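Local coordinates for solute Binding Protein, BlMnBP1 in complex with mannotriose (Bifidobacterium, PDB 6FUV) that binds beta-linked manno-oligosaccharides such as mannotriose and probably hands them to an ABC transporter for uptake, at residues 247-252 and 267-272; 273-276 and 280-283. All coordinates share one frame; numbering follows the deposited sequence.

Along the chain the two contacts follow in series, neither nesting nor crossing. Contact 1 closes the longer loop: the fourteen residues between 247-252 and 267-272 hold the rest of helix 249-257 and strand 261-264. Contact 2 then closes a turn of only three residues, where the chain leaves helix 270-275 and heads for strand 284-288. Strands 261-264 and 284-288 flank strand 135-139 in the four-stranded sheet, and helix 270-275, shared by both contacts, lies in the chain between them. The contacts meet where the methyl of Met274 packs on the Trp249 ring, at 3.6 Å between CE and CZ3, and both supply groups to the chain B mannose.

Contact 1 (247-252 and 267-272); sequences TDWESS and GAWAVP. With BMA (beta-D-mannopyranose), chain B; BMA (beta-D-mannopyranose), chain C; BMA (beta-D-mannopyranose), chain D.
Two tryptophans close in from opposite directions and meet obliquely at their six-membered rings, Trp249 CH2 lying 3.7 Å from Trp269 CH2 with the planes at 50°. Each handles the mannotriose differently. Trp249 offers its edge: NE1 divides its hydrogen between O2 (2.9 Å) and O5 (3.1 Å) of the chain B mannose, so both bonds are bent. The same sugar gives its O1 hydroxyl to Glu250 OE2 at 2.7 Å. Trp269 instead presents a face to the chain C mannose, whose C5 sits 3.4 Å above the ring plane toward its rim, the aromatic-platform contact familiar from carbohydrate-binding sites. Gly267 O and Ala270 CB back the opposite face, while Trp269 CG, set between its backbone N and carbonyl carbon (chi1 61°), carries the indole over its own turn. Behind Trp249, Asp248 is the N-cap of its helix; OD2 accepts from Ser251 N at 3.1 Å and Ser251 OG at 2.9 Å, fixing the first turn from which Trp249 and Glu250 reach the sugar. Glu250 OE1 also pairs with Lys253. Further out, Trp182 meets Trp249 edge-to-face, Ser252 packs on strand 261-264, and Ala268 and Val271 rest on Tyr286 of strand 284-288.

Contact 2 (273-276 and 280-283); sequences QMKQ and HADD. With BMA (beta-D-mannopyranose), chain B.
Lys275 NZ is gripped by two backbone carbonyls and a water: it donates to Ala281 O at 2.9 Å, to Val284 O at the start of strand 284-288, and to the water at 3.1 Å. The ammonium approaches Ala281 O from above the carbonyl plane, 45° out of it. The water carries the link on to Asp282 OD1, which lies 4.9 Å from Lys275 NZ, too far for a direct contact; the opposite charges probably favour this bridged position. The lysine chain runs extended from CB to CE and bends at its last torsion (chi4 -54°), which turns NZ in over the 3-10 segment. Nearer the backbone, Lys275 CB lies 3.9 Å from Ala281 CB, and Ala281 CA makes a CA-H...O contact of 3.3 Å with Lys275 O. A methionine in place of Lys275 would probably leave the carbonyls of Ala281 and Val284 without this shared donor and the water without its tie to the helix. The turn thus pinned belongs to the connection from helix 270-275 to an outermost strand of the four-stranded sheet in this periplasmic-binding-protein fold. Toward the ligand cleft, Gln273 holds the chain B mannose in a bidentate grip: OE1 accepts from O2 at 2.6 Å, and NE2 donates to O3 at 2.9 Å in a nearly straight bond (169°), a pairing that fixes which way round the amide sits.

Contact 1 (247-252 and 267-272)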
# COMPACT_ATOMS: atom_id res chain seq x y z
N THR A 247 -19.41 -5.29 -6.22
CA THR A 247 -18.37 -4.45 -6.80
C THR A 247 -17.36 -5.32 -7.52
O THR A 247 -17.09 -6.44 -7.11
CB THR A 247 -17.68 -3.61 -5.75
OG1 THR A 247 -16.96 -4.45 -4.83
CG2 THR A 247 -18.70 -2.75 -5.04
N ASP A 248 -16.78 -4.79 -8.59
CA ASP A 248 -15.73 -5.48 -9.33
C ASP A 248 -14.53 -4.57 -9.57
O ASP A 248 -14.65 -3.54 -10.21
CB ASP A 248 -16.28 -5.97 -10.66
CG ASP A 248 -15.29 -6.79 -11.41
OD1 ASP A 248 -14.96 -7.91 -10.96
OD2 ASP A 248 -14.84 -6.29 -12.46
N TRP A 249 -13.36 -5.06 -9.17
CA TRP A 249 -12.14 -4.27 -9.22
C TRP A 249 -11.68 -4.00 -10.64
O TRP A 249 -11.43 -2.85 -10.98
CB TRP A 249 -11.04 -5.01 -8.47
CG TRP A 249 -9.66 -4.53 -8.70
CD1 TRP A 249 -8.66 -5.25 -9.23
CD2 TRP A 249 -9.13 -3.21 -8.47
NE1 TRP A 249 -7.54 -4.50 -9.33
CE2 TRP A 249 -7.80 -3.23 -8.88
CE3 TRP A 249 -9.65 -2.02 -7.96
CZ2 TRP A 249 -6.97 -2.10 -8.77
CZ3 TRP A 249 -8.85 -0.95 -7.82
CH2 TRP A 249 -7.52 -0.98 -8.25
N GLU A 250 -11.50 -5.04 -11.45
CA GLU A 250 -10.90 -4.81 -12.76
C GLU A 250 -11.76 -3.87 -13.61
O GLU A 250 -11.23 -3.02 -14.35
CB GLU A 250 -10.70 -6.11 -13.52
CG GLU A 250 -9.72 -7.09 -12.92
CD GLU A 250 -8.30 -6.56 -12.81
OE1 GLU A 250 -7.96 -5.61 -13.53
OE2 GLU A 250 -7.54 -7.15 -12.04
N SER A 251 -13.08 -4.04 -13.56
CA SER A 251 -13.94 -3.14 -14.33
C SER A 251 -13.99 -1.73 -13.74
O SER A 251 -14.24 -0.79 -14.49
CB SER A 251 -15.33 -3.77 -14.43
OG SER A 251 -16.02 -3.76 -13.22
N SER A 252 -13.70 -1.55 -12.45
CA SER A 252 -13.73 -0.21 -11.85
C SER A 252 -12.64 0.68 -12.43
O SER A 252 -12.81 1.91 -12.50
CB SER A 252 -13.62 -0.32 -10.34
OG SER A 252 -12.31 -0.44 -9.86
N GLY A 267 -4.15 4.09 -3.08
CA GLY A 267 -2.80 4.62 -3.14
C GLY A 267 -2.39 5.05 -4.54
O GLY A 267 -3.10 4.80 -5.53
N ALA A 268 -1.21 5.70 -4.60
CA ALA A 268 -0.73 6.25 -5.86
C ALA A 268 -0.46 5.16 -6.87
O ALA A 268 -0.46 5.44 -8.07
CB ALA A 268 0.54 7.02 -5.61
N TRP A 269 -0.20 3.93 -6.41
CA TRP A 269 0.06 2.83 -7.33
C TRP A 269 -1.12 2.62 -8.24
O TRP A 269 -0.95 2.14 -9.35
CB TRP A 269 0.35 1.56 -6.52
CG TRP A 269 -0.81 1.19 -5.68
CD1 TRP A 269 -1.03 1.55 -4.40
CD2 TRP A 269 -1.96 0.45 -6.09
NE1 TRP A 269 -2.23 1.04 -3.95
CE2 TRP A 269 -2.83 0.37 -4.98
CE3 TRP A 269 -2.33 -0.18 -7.28
CZ2 TRP A 269 -4.06 -0.33 -5.02
CZ3 TRP A 269 -3.54 -0.84 -7.32
CH2 TRP A 269 -4.40 -0.89 -6.21
N ALA A 270 -2.31 2.99 -7.82
CA ALA A 270 -3.51 2.78 -8.62
C ALA A 270 -3.69 3.77 -9.77
O ALA A 270 -4.47 3.50 -10.69
CB ALA A 270 -4.75 2.86 -7.76
N VAL A 271 -2.96 4.89 -9.78
CA VAL A 271 -3.28 5.93 -10.75
C VAL A 271 -2.88 5.49 -12.15
O VAL A 271 -3.72 5.49 -13.06
CB VAL A 271 -2.62 7.26 -10.36
CG1 VAL A 271 -2.95 8.37 -11.40
CG2 VAL A 271 -3.08 7.72 -8.97
N PRO A 272 -1.66 5.04 -12.40
CA PRO A 272 -1.35 4.62 -13.77
C PRO A 272 -2.24 3.48 -14.25
O PRO A 272 -2.54 3.44 -15.44
CB PRO A 272 0.14 4.25 -13.72
CG PRO A 272 0.48 4.13 -12.23
CD PRO A 272 -0.45 5.11 -11.56
C1 BMA B . -4.39 -6.48 -10.44
C2 BMA B . -3.78 -5.11 -10.15
C3 BMA B . -3.10 -5.16 -8.76
C4 BMA B . -4.15 -5.59 -7.71
C5 BMA B . -4.84 -6.89 -8.14
C6 BMA B . -5.99 -7.32 -7.18
O1 BMA B . -5.00 -6.40 -11.66
O2 BMA B . -4.81 -4.10 -10.07
O3 BMA B . -2.46 -3.93 -8.49
O4 BMA B . -3.59 -5.87 -6.43
O5 BMA B . -5.37 -6.75 -9.48
O6 BMA B . -6.41 -8.64 -7.50
C1 BMA C . -3.41 -4.71 -5.67
C2 BMA C . -3.59 -5.19 -4.21
C3 BMA C . -3.20 -4.12 -3.29
C4 BMA C . -1.83 -3.50 -3.62
C5 BMA C . -1.72 -3.13 -5.10
C6 BMA C . -0.28 -2.78 -5.50
O2 BMA C . -2.75 -6.28 -3.93
O3 BMA C . -3.24 -4.64 -1.98
O4 BMA C . -1.67 -2.29 -2.81
O5 BMA C . -2.11 -4.31 -5.89
O6 BMA C . 0.60 -3.89 -5.13
C1 BMA D . -0.61 -2.35 -1.85
C2 BMA D . -0.13 -0.95 -1.55
C3 BMA D . 0.92 -0.94 -0.42
C4 BMA D . 0.37 -1.80 0.76
C5 BMA D . -0.03 -3.17 0.26
C6 BMA D . -0.53 -4.08 1.38
O2 BMA D . -1.28 -0.18 -1.11
O3 BMA D . 1.31 0.38 0.04
O4 BMA D . 1.33 -1.96 1.74
O5 BMA D . -1.06 -3.00 -0.69
O6 BMA D . -1.76 -3.58 1.85

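Contact 2 (273-276 and 280-283)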
# COMPACT_ATOMS: atom_id res chain seq x y z
N GLN A 273 -2.63 2.55 -13.37
CA GLN A 273 -3.44 1.42 -13.80
C GLN A 273 -4.77 1.93 -14.35
O GLN A 273 -5.32 1.34 -15.28
CB GLN A 273 -3.71 0.44 -12.64
CG GLN A 273 -2.48 -0.22 -12.02
CD GLN A 273 -2.78 -1.34 -11.04
OE1 GLN A 273 -3.85 -1.90 -11.00
NE2 GLN A 273 -1.79 -1.68 -10.26
N MET A 274 -5.32 2.98 -13.76
CA MET A 274 -6.58 3.51 -14.24
C MET A 274 -6.41 4.54 -15.35
O MET A 274 -7.30 4.65 -16.19
CB MET A 274 -7.34 4.10 -13.07
CG MET A 274 -7.69 3.05 -12.02
SD MET A 274 -8.69 3.64 -10.67
CE MET A 274 -8.77 2.17 -9.66
N LYS A 275 -5.30 5.28 -15.37
CA LYS A 275 -4.98 6.10 -16.52
C LYS A 275 -4.93 5.26 -17.78
O LYS A 275 -5.44 5.67 -18.82
CB LYS A 275 -3.65 6.81 -16.31
CG LYS A 275 -3.67 8.07 -15.50
CD LYS A 275 -2.26 8.77 -15.48
CE LYS A 275 -2.28 10.15 -14.82
NZ LYS A 275 -3.32 11.07 -15.42
N GLN A 276 -4.32 4.06 -17.68
CA GLN A 276 -4.11 3.14 -18.78
C GLN A 276 -5.34 2.32 -19.14
O GLN A 276 -5.34 1.67 -20.18
CB GLN A 276 -2.99 2.14 -18.45
CG GLN A 276 -1.59 2.67 -18.23
CD GLN A 276 -0.65 1.58 -17.57
OE1 GLN A 276 -1.09 0.47 -17.20
NE2 GLN A 276 0.61 1.94 -17.36
N HIS A 280 -8.97 7.97 -21.71
CA HIS A 280 -9.02 9.26 -21.04
C HIS A 280 -8.02 9.33 -19.88
O HIS A 280 -8.36 9.78 -18.80
CB HIS A 280 -10.42 9.55 -20.54
CG HIS A 280 -11.47 9.33 -21.56
ND1 HIS A 280 -11.78 10.28 -22.51
CD2 HIS A 280 -12.30 8.28 -21.77
CE1 HIS A 280 -12.75 9.80 -23.27
NE2 HIS A 280 -13.10 8.61 -22.83
N ALA A 281 -6.77 8.92 -20.13
CA ALA A 281 -5.76 8.96 -19.08
C ALA A 281 -5.74 10.30 -18.36
O ALA A 281 -5.59 10.34 -17.14
CB ALA A 281 -4.39 8.69 -19.69
N ASP A 282 -5.83 11.40 -19.11
CA ASP A 282 -5.53 12.71 -18.53
C ASP A 282 -6.63 13.18 -17.59
O ASP A 282 -6.39 14.09 -16.80
CB ASP A 282 -5.33 13.75 -19.64
CG ASP A 282 -3.94 13.68 -20.26
OD1 ASP A 282 -3.19 12.74 -20.01
OD2 ASP A 282 -3.58 14.61 -20.98
N ASP A 283 -7.82 12.57 -17.65
CA ASP A 283 -8.89 12.85 -16.68
C ASP A 283 -8.69 12.13 -15.34
O ASP A 283 -9.29 12.53 -14.35
CB ASP A 283 -10.26 12.46 -17.23
CG ASP A 283 -10.55 13.07 -18.62
OD1 ASP A 283 -10.01 14.14 -18.94
OD2 ASP A 283 -11.39 12.53 -19.33
C1 BMA B . -4.39 -6.48 -10.44
C2 BMA B . -3.78 -5.11 -10.15
C3 BMA B . -3.10 -5.16 -8.76
C4 BMA B . -4.15 -5.59 -7.71
C5 BMA B . -4.84 -6.89 -8.14
C6 BMA B . -5.99 -7.32 -7.18
O1 BMA B . -5.00 -6.40 -11.66
O2 BMA B . -4.81 -4.10 -10.07
O3 BMA B . -2.46 -3.93 -8.49
O4 BMA B . -3.59 -5.87 -6.43
O5 BMA B . -5.37 -6.75 -9.48
O6 BMA B . -6.41 -8.64 -7.50
O HOH W 1 -2.13 11.35 -18.23